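Local coordinates for tRNA uridine(34) acetyltransferase (Methanocaldococcus infernus, PDB 6IA8), which catalyses formation of 5-carboxymethyluridine at wobble position 34 of tRNA from acetyl-CoA and S-adenosylmethionine, at residues 231-234 with 235-238; 411-414 with 415-418; 156-159 with 160-163. All coordinates share one frame; numbering follows the deposited sequence.

Contact 1: residues 231-234 with 235-238; sequences GHSV and EDTI. With SO4 (sulfate ion), chain C.
A capping box between Ser233 and Asp236 opens helix 234-245, each residue's side chain taking the backbone N-H of the other. Ser233 OG, set between its own N and carbonyl carbon (chi1 67°), stands at the N-cap and accepts from Asp236 N at 3.0 Å. In return Ser233 N donates a hydrogen bond to Asp236 OD2 at 2.8 Å, meeting the oxygen from above the carboxylate plane. Regular helical bonding follows at once: Ile238 N reaches Val234 O at 2.8 Å, and the longer bond from Thr237 N to Ser233 O spans 3.3 Å. On the flank, the Val234 and Ile238 side chains lie side by side, pointing the same way, with Val234 CG2 4.2 Å from Ile238 CD1.

Ahead of the cap, His232 holds a sulfate, probably from the crystallisation liquor, at its ring edge; ND1 points almost straight at sulfate O1, 2.8 Å off. Gly231 N binds the same ion through O4 at 3.0 Å, and Arg230 NE adds a further bond. Pro194 lies against His232 and Thr237. Helix 222-227 flanks the cap, where Asn222 binds both Val234 N and Glu235 OE1, and the other ring nitrogen, His232 NE2, is tied to Val217 O in strand 212-218.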
loop_
_atom_site.group_PDB
_atom_site.type_symbol
_atom_site.label_atom_id
_atom_site.label_comp_id
_atom_site.label_asym_id
_atom_site.label_seq_id
_atom_site.Cartn_x
_atom_site.Cartn_y
_atom_site.Cartn_z
ATOM N N GLY A 231 -9.287 8.599 -17.937
ATOM C CA GLY A 231 -8.185 8.891 -18.827
ATOM C C GLY A 231 -7.172 7.782 -18.980
ATOM O O GLY A 231 -6.024 8.056 -19.346
ATOM N N HIS A 232 -7.570 6.537 -18.715
ATOM C CA HIS A 232 -6.648 5.417 -18.819
ATOM C C HIS A 232 -7.407 4.159 -19.218
ATOM O O HIS A 232 -8.631 4.103 -19.180
ATOM C CB HIS A 232 -5.899 5.181 -17.505
ATOM C CG HIS A 232 -6.751 4.599 -16.423
ATOM N ND1 HIS A 232 -7.467 5.380 -15.541
ATOM C CD2 HIS A 232 -7.009 3.314 -16.082
ATOM C CE1 HIS A 232 -8.130 4.603 -14.705
ATOM N NE2 HIS A 232 -7.857 3.345 -15.001
ATOM N N SER A 233 -6.652 3.141 -19.593
ATOM C CA SER A 233 -7.175 1.857 -20.034
ATOM C C SER A 233 -6.720 0.763 -19.069
ATOM O O SER A 233 -5.854 0.968 -18.210
ATOM C CB SER A 233 -6.679 1.536 -21.447
ATOM O OG SER A 233 -5.267 1.329 -21.388
ATOM N N VAL A 234 -7.305 -0.426 -19.219
ATOM C CA VAL A 234 -6.817 -1.547 -18.429
ATOM C C VAL A 234 -5.414 -1.924 -18.885
ATOM O O VAL A 234 -4.573 -2.329 -18.071
ATOM C CB VAL A 234 -7.778 -2.746 -18.508
ATOM C CG1 VAL A 234 -7.734 -3.397 -19.879
ATOM C CG2 VAL A 234 -7.391 -3.748 -17.421
ATOM N N GLU A 235 -5.132 -1.782 -20.188
ATOM C CA GLU A 235 -3.777 -1.996 -20.686
ATOM C C GLU A 235 -2.764 -1.121 -19.949
ATOM O O GLU A 235 -1.658 -1.583 -19.635
ATOM C CB GLU A 235 -3.709 -1.747 -22.197
ATOM C CG GLU A 235 -4.389 -2.824 -23.039
ATOM C CD GLU A 235 -5.916 -2.724 -23.064
ATOM O OE1 GLU A 235 -6.491 -1.677 -22.684
ATOM O OE2 GLU A 235 -6.556 -3.709 -23.477
ATOM N N ASP A 236 -3.108 0.146 -19.691
ATOM C CA ASP A 236 -2.233 1.009 -18.901
ATOM C C ASP A 236 -2.005 0.432 -17.507
ATOM O O ASP A 236 -0.890 0.478 -16.976
ATOM C CB ASP A 236 -2.843 2.400 -18.767
ATOM C CG ASP A 236 -2.980 3.121 -20.097
ATOM O OD1 ASP A 236 -2.116 2.948 -20.986
ATOM O OD2 ASP A 236 -3.976 3.853 -20.245
ATOM N N THR A 237 -3.073 -0.044 -16.864
ATOM C CA THR A 237 -2.930 -0.630 -15.528
ATOM C C THR A 237 -2.019 -1.860 -15.559
ATOM O O THR A 237 -1.172 -2.065 -14.669
ATOM C CB THR A 237 -4.321 -1.000 -14.995
ATOM O OG1 THR A 237 -5.100 0.185 -14.759
ATOM C CG2 THR A 237 -4.227 -1.825 -13.687
ATOM N N ILE A 238 -2.209 -2.712 -16.562
ATOM C CA ILE A 238 -1.424 -3.937 -16.663
ATOM C C ILE A 238 0.048 -3.619 -16.876
ATOM O O ILE A 238 0.911 -4.190 -16.208
ATOM C CB ILE A 238 -1.978 -4.833 -17.781
ATOM C CG1 ILE A 238 -3.377 -5.319 -17.390
ATOM C CG2 ILE A 238 -1.023 -5.975 -18.059
ATOM C CD1 ILE A 238 -4.109 -6.128 -18.473
HETATM S S SO4 C . -8.515 8.619 -14.452
HETATM O O1 SO4 C . -7.552 8.154 -15.452
HETATM O O2 SO4 C . -9.173 7.487 -13.803
HETATM O O3 SO4 C . -7.826 9.422 -13.448
HETATM O O4 SO4 C . -9.521 9.441 -15.119
HETATM O O HOH W 1 -7.717 0.093 -15.477
#

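Contact 2: residues 411-414 with 415-418; sequences FEDV and KNDI
Asp413 OD1 gathers two backbone N-H groups of the turn that follows its strand. Asn416 N supplies the straighter bond, 2.9 Å to Asp413 OD1 at 172°, arriving from well above the carboxylate plane; Lys415 N adds a weak one to the same oxygen. The second oxygen, Asp413 OD2, accepts from Asn416 ND2 at 2.8 Å on its syn side, somewhat out of the carboxylate plane, with the oxygen close to the amide plane. Carboxylate and amide are turned 76° apart. With CG anti to the backbone N (chi1 171°), the Asp413 side chain is carried back over the turn, so that both oxygens brace it. OD2 also accepts from Asp388 N.

Asp417 and Ile418 both face Asp413, forming a G1 beta bulge at the close of a beta hairpin. Asp413 N binds Ile418 O at 2.8 Å and Ile418 N returns to Asp413 O at 3.1 Å, whereas Asp417 N makes a weak bond to Asp413 O. Glu412 OE2 lies 3.7 Å from Asp417 OD1, a like-charge approach probably eased by Arg374, which forms long, weak ion pairs with both residues. The hairpin joins strands 404-413 and 418-427 of the GNAT sheet; Val414 rests on strand 392-401, and Ile418 packs against helix 376-383.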
loop_
_atom_site.group_PDB
_atom_site.type_symbol
_atom_site.label_atom_id
_atom_site.label_comp_id
_atom_site.label_asym_id
_atom_site.label_seq_id
_atom_site.Cartn_x
_atom_site.Cartn_y
_atom_site.Cartn_z
ATOM N N PHE A 411 5.803 -15.314 8.779
ATOM C CA PHE A 411 5.739 -15.998 10.063
ATOM C C PHE A 411 4.298 -15.900 10.531
ATOM O O PHE A 411 3.721 -14.807 10.542
ATOM C CB PHE A 411 6.695 -15.389 11.091
ATOM C CG PHE A 411 8.071 -15.950 10.995
ATOM C CD1 PHE A 411 8.345 -17.236 11.493
ATOM C CD2 PHE A 411 9.078 -15.249 10.370
ATOM C CE1 PHE A 411 9.621 -17.791 11.371
ATOM C CE2 PHE A 411 10.363 -15.803 10.254
ATOM C CZ PHE A 411 10.631 -17.068 10.735
ATOM N N GLU A 412 3.731 -17.026 10.950
ATOM C CA GLU A 412 2.305 -17.112 11.213
ATOM C C GLU A 412 2.067 -18.175 12.263
ATOM O O GLU A 412 2.705 -19.224 12.214
ATOM C CB GLU A 412 1.555 -17.474 9.926
ATOM C CG GLU A 412 0.072 -17.704 10.080
ATOM C CD GLU A 412 -0.577 -18.215 8.800
ATOM O OE1 GLU A 412 -0.053 -17.914 7.703
ATOM O OE2 GLU A 412 -1.603 -18.927 8.897
ATOM N N ASP A 413 1.178 -17.880 13.215
ATOM C CA ASP A 413 0.576 -18.877 14.098
ATOM C C ASP A 413 -0.421 -19.633 13.231
ATOM O O ASP A 413 -1.497 -19.121 12.914
ATOM C CB ASP A 413 -0.086 -18.185 15.288
ATOM C CG ASP A 413 -0.925 -19.118 16.135
ATOM O OD1 ASP A 413 -1.182 -20.275 15.708
ATOM O OD2 ASP A 413 -1.325 -18.701 17.249
ATOM N N VAL A 414 -0.070 -20.860 12.829
ATOM C CA VAL A 414 -0.891 -21.570 11.854
ATOM C C VAL A 414 -2.046 -22.295 12.509
ATOM O O VAL A 414 -2.921 -22.796 11.796
ATOM C CB VAL A 414 -0.076 -22.593 11.040
ATOM C CG1 VAL A 414 1.059 -21.917 10.311
ATOM C CG2 VAL A 414 0.450 -23.701 11.963
ATOM N N LYS A 415 -2.061 -22.386 13.843
ATOM C CA LYS A 415 -3.240 -22.888 14.538
ATOM C C LYS A 415 -4.346 -21.840 14.569
ATOM O O LYS A 415 -5.507 -22.137 14.266
ATOM C CB LYS A 415 -2.867 -23.316 15.962
ATOM C CG LYS A 415 -4.041 -23.720 16.839
ATOM C CD LYS A 415 -3.556 -24.243 18.192
ATOM C CE LYS A 415 -4.726 -24.632 19.140
ATOM N NZ LYS A 415 -5.659 -23.506 19.415
ATOM N N ASN A 416 -4.019 -20.621 14.978
ATOM C CA ASN A 416 -5.015 -19.560 15.117
ATOM C C ASN A 416 -5.070 -18.629 13.928
ATOM O O ASN A 416 -5.880 -17.699 13.928
ATOM C CB ASN A 416 -4.736 -18.751 16.388
ATOM C CG ASN A 416 -4.766 -19.639 17.630
ATOM O OD1 ASN A 416 -5.809 -20.211 17.960
ATOM N ND2 ASN A 416 -3.638 -19.770 18.308
ATOM N N ASP A 417 -4.200 -18.836 12.949
ATOM C CA ASP A 417 -4.131 -18.032 11.723
ATOM C C ASP A 417 -3.866 -16.562 12.029
ATOM O O ASP A 417 -4.642 -15.692 11.658
ATOM C CB ASP A 417 -5.414 -18.174 10.903
ATOM C CG ASP A 417 -5.674 -19.606 10.479
ATOM O OD1 ASP A 417 -4.698 -20.343 10.234
ATOM O OD2 ASP A 417 -6.855 -19.997 10.391
ATOM N N ILE A 418 -2.741 -16.299 12.693
ATOM C CA ILE A 418 -2.334 -14.948 13.074
ATOM C C ILE A 418 -0.992 -14.638 12.422
ATOM O O ILE A 418 -0.032 -15.397 12.584
ATOM C CB ILE A 418 -2.234 -14.782 14.601
ATOM C CG1 ILE A 418 -3.540 -15.181 15.281
ATOM C CG2 ILE A 418 -1.844 -13.318 14.922
ATOM C CD1 ILE A 418 -3.554 -15.033 16.786
#

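Contact 3: residues 156-159 with 160-163; sequences IKRC and LDAM. With SO4 (sulfate ion), chain F.
Asp161 OD2 is shared by Lys157 and Arg158 in a salt-bridge network one turn long on helix 149-164 of the radical SAM domain. Lys157 NZ approaches at 2.9 Å along the syn lone pair of Asp161 OD2. Arg158 NH1 comes to the same oxygen on its anti side, at 3.1 Å, so the two cations grip it from different sides. The guanidinium and carboxylate planes are 65° apart, and the oxygen sits near the edge of the guanidinium, tilted somewhat from its plane. Two bends bring the arginine there: its chain folds at chi2 (-62°) and chi3 (-70°), turning NH1 back toward the aspartate. The lysine runs extended as far as CE and bends only at its last torsion.

A sulfate, probably from the crystallisation liquor, completes this cluster. Lys157 NZ binds its O1 at 3.2 Å, while O2 lies over one face of the Arg158 guanidinium; Trp154 NE1 also bonds to the ion. Further out, Ser168 OG holds Asp161 OD1, the oxygen not used by the two cations, and Glu167 forms a salt bridge with Lys157. The two cations probably favour the charged aspartate, although the Glu167 carboxylate, close to Asp161 OD2, would work against this.

The backbone beneath is regular helix, with Asp161 N bonded to Lys157 O at 2.8 Å. Other side chains of the two turns face the interior: Cys159 and Met163 meet strand 134-140, Ala162 touches Thr118 of helix 114-127, and Leu160 lies on Gln175 of helix 171-178. Ile156 reaches both Ile139 of strand 134-140 and Leu171 of helix 171-178. Within the helix itself, Ile156 CG2 and Leu160 CD1 approach to 4.1 Å.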
loop_
_atom_site.group_PDB
_atom_site.type_symbol
_atom_site.label_atom_id
_atom_site.label_comp_id
_atom_site.label_asym_id
_atom_site.label_seq_id
_atom_site.Cartn_x
_atom_site.Cartn_y
_atom_site.Cartn_z
ATOM N N ILE A 156 8.963 16.836 -1.935
ATOM C CA ILE A 156 9.413 15.749 -1.075
ATOM C C ILE A 156 10.513 16.231 -0.140
ATOM O O ILE A 156 10.553 15.857 1.042
ATOM C CB ILE A 156 9.879 14.544 -1.907
ATOM C CG1 ILE A 156 8.703 13.963 -2.712
ATOM C CG2 ILE A 156 10.501 13.503 -0.975
ATOM C CD1 ILE A 156 7.518 13.535 -1.919
ATOM N N LYS A 157 11.425 17.059 -0.655
ATOM C CA LYS A 157 12.482 17.632 0.172
ATOM C C LYS A 157 11.896 18.318 1.395
ATOM O O LYS A 157 12.371 18.131 2.522
ATOM C CB LYS A 157 13.304 18.626 -0.649
ATOM C CG LYS A 157 14.345 19.356 0.151
ATOM C CD LYS A 157 15.070 20.430 -0.726
ATOM C CE LYS A 157 15.873 21.359 0.116
ATOM N NZ LYS A 157 15.044 22.162 1.054
ATOM N N ARG A 158 10.859 19.129 1.185
ATOM C CA ARG A 158 10.304 19.920 2.275
ATOM C C ARG A 158 9.548 19.055 3.274
ATOM O O ARG A 158 9.493 19.385 4.471
ATOM C CB ARG A 158 9.390 21.014 1.708
ATOM C CG ARG A 158 10.112 22.096 0.923
ATOM C CD ARG A 158 11.102 22.856 1.827
ATOM N NE ARG A 158 10.392 23.689 2.805
ATOM C CZ ARG A 158 10.912 24.141 3.938
ATOM N NH1 ARG A 158 12.145 23.814 4.273
ATOM N NH2 ARG A 158 10.183 24.901 4.737
ATOM N N CYS A 159 8.895 17.992 2.807
ATOM C CA CYS A 159 8.306 17.052 3.755
ATOM C C CYS A 159 9.378 16.437 4.647
ATOM O O CYS A 159 9.186 16.286 5.865
ATOM C CB CYS A 159 7.540 15.961 3.002
ATOM S SG CYS A 159 6.091 16.530 2.081
ATOM N N LEU A 160 10.496 16.038 4.048
ATOM C CA LEU A 160 11.596 15.492 4.826
ATOM C C LEU A 160 12.210 16.546 5.734
ATOM O O LEU A 160 12.647 16.215 6.845
ATOM C CB LEU A 160 12.658 14.902 3.903
ATOM C CG LEU A 160 12.201 13.700 3.080
ATOM C CD1 LEU A 160 13.274 13.321 2.088
ATOM C CD2 LEU A 160 11.869 12.548 3.998
ATOM N N ASP A 161 12.288 17.805 5.268
ATOM C CA ASP A 161 12.769 18.885 6.125
ATOM C C ASP A 161 11.940 18.957 7.399
ATOM O O ASP A 161 12.483 19.176 8.485
ATOM C CB ASP A 161 12.731 20.240 5.391
ATOM C CG ASP A 161 13.783 20.356 4.299
ATOM O OD1 ASP A 161 14.764 19.578 4.290
ATOM O OD2 ASP A 161 13.643 21.251 3.443
ATOM N N ALA A 162 10.609 18.847 7.272
ATOM C CA ALA A 162 9.735 18.899 8.439
ATOM C C ALA A 162 9.989 17.727 9.362
ATOM O O ALA A 162 9.975 17.886 10.584
ATOM C CB ALA A 162 8.273 18.898 8.019
ATOM N N MET A 163 10.237 16.544 8.801
ATOM C CA MET A 163 10.551 15.395 9.639
ATOM C C MET A 163 11.907 15.568 10.288
ATOM O O MET A 163 12.086 15.192 11.452
ATOM C CB MET A 163 10.533 14.099 8.826
ATOM C CG MET A 163 9.193 13.798 8.166
ATOM S SD MET A 163 9.338 12.251 7.232
ATOM C CE MET A 163 8.249 12.615 5.856
HETATM S S SO4 F . 13.510 25.865 0.335
HETATM O O1 SO4 F . 14.192 24.847 -0.464
HETATM O O2 SO4 F . 13.375 25.390 1.709
HETATM O O3 SO4 F . 14.293 27.096 0.316
HETATM O O4 SO4 F . 12.174 26.142 -0.205
#

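Overall arrangement
Contacts 1 and 3 belong to the radical SAM domain, contact 2 to the GNAT acetyltransferase domain; none touches another, and the nearest atoms of contacts 1 and 3 are still about 22 Å apart. Contact 3 is largely buried, a mid-helix segment with apolar side chains turned inward and a charged cluster on its other flank. Contact 1 is a surface helix start, and contact 2, partly buried, a hairpin turn. In both an aspartate side chain accepts from backbone N-H, one in contact 1 and several in contact 2, whereas in contact 3 it accepts from side chains, two of them charged. Sulfate accompanies contacts 1 and 3. Contact 2 comes nearest to the probable acetyl-CoA site, Phe411 meeting Tyr469.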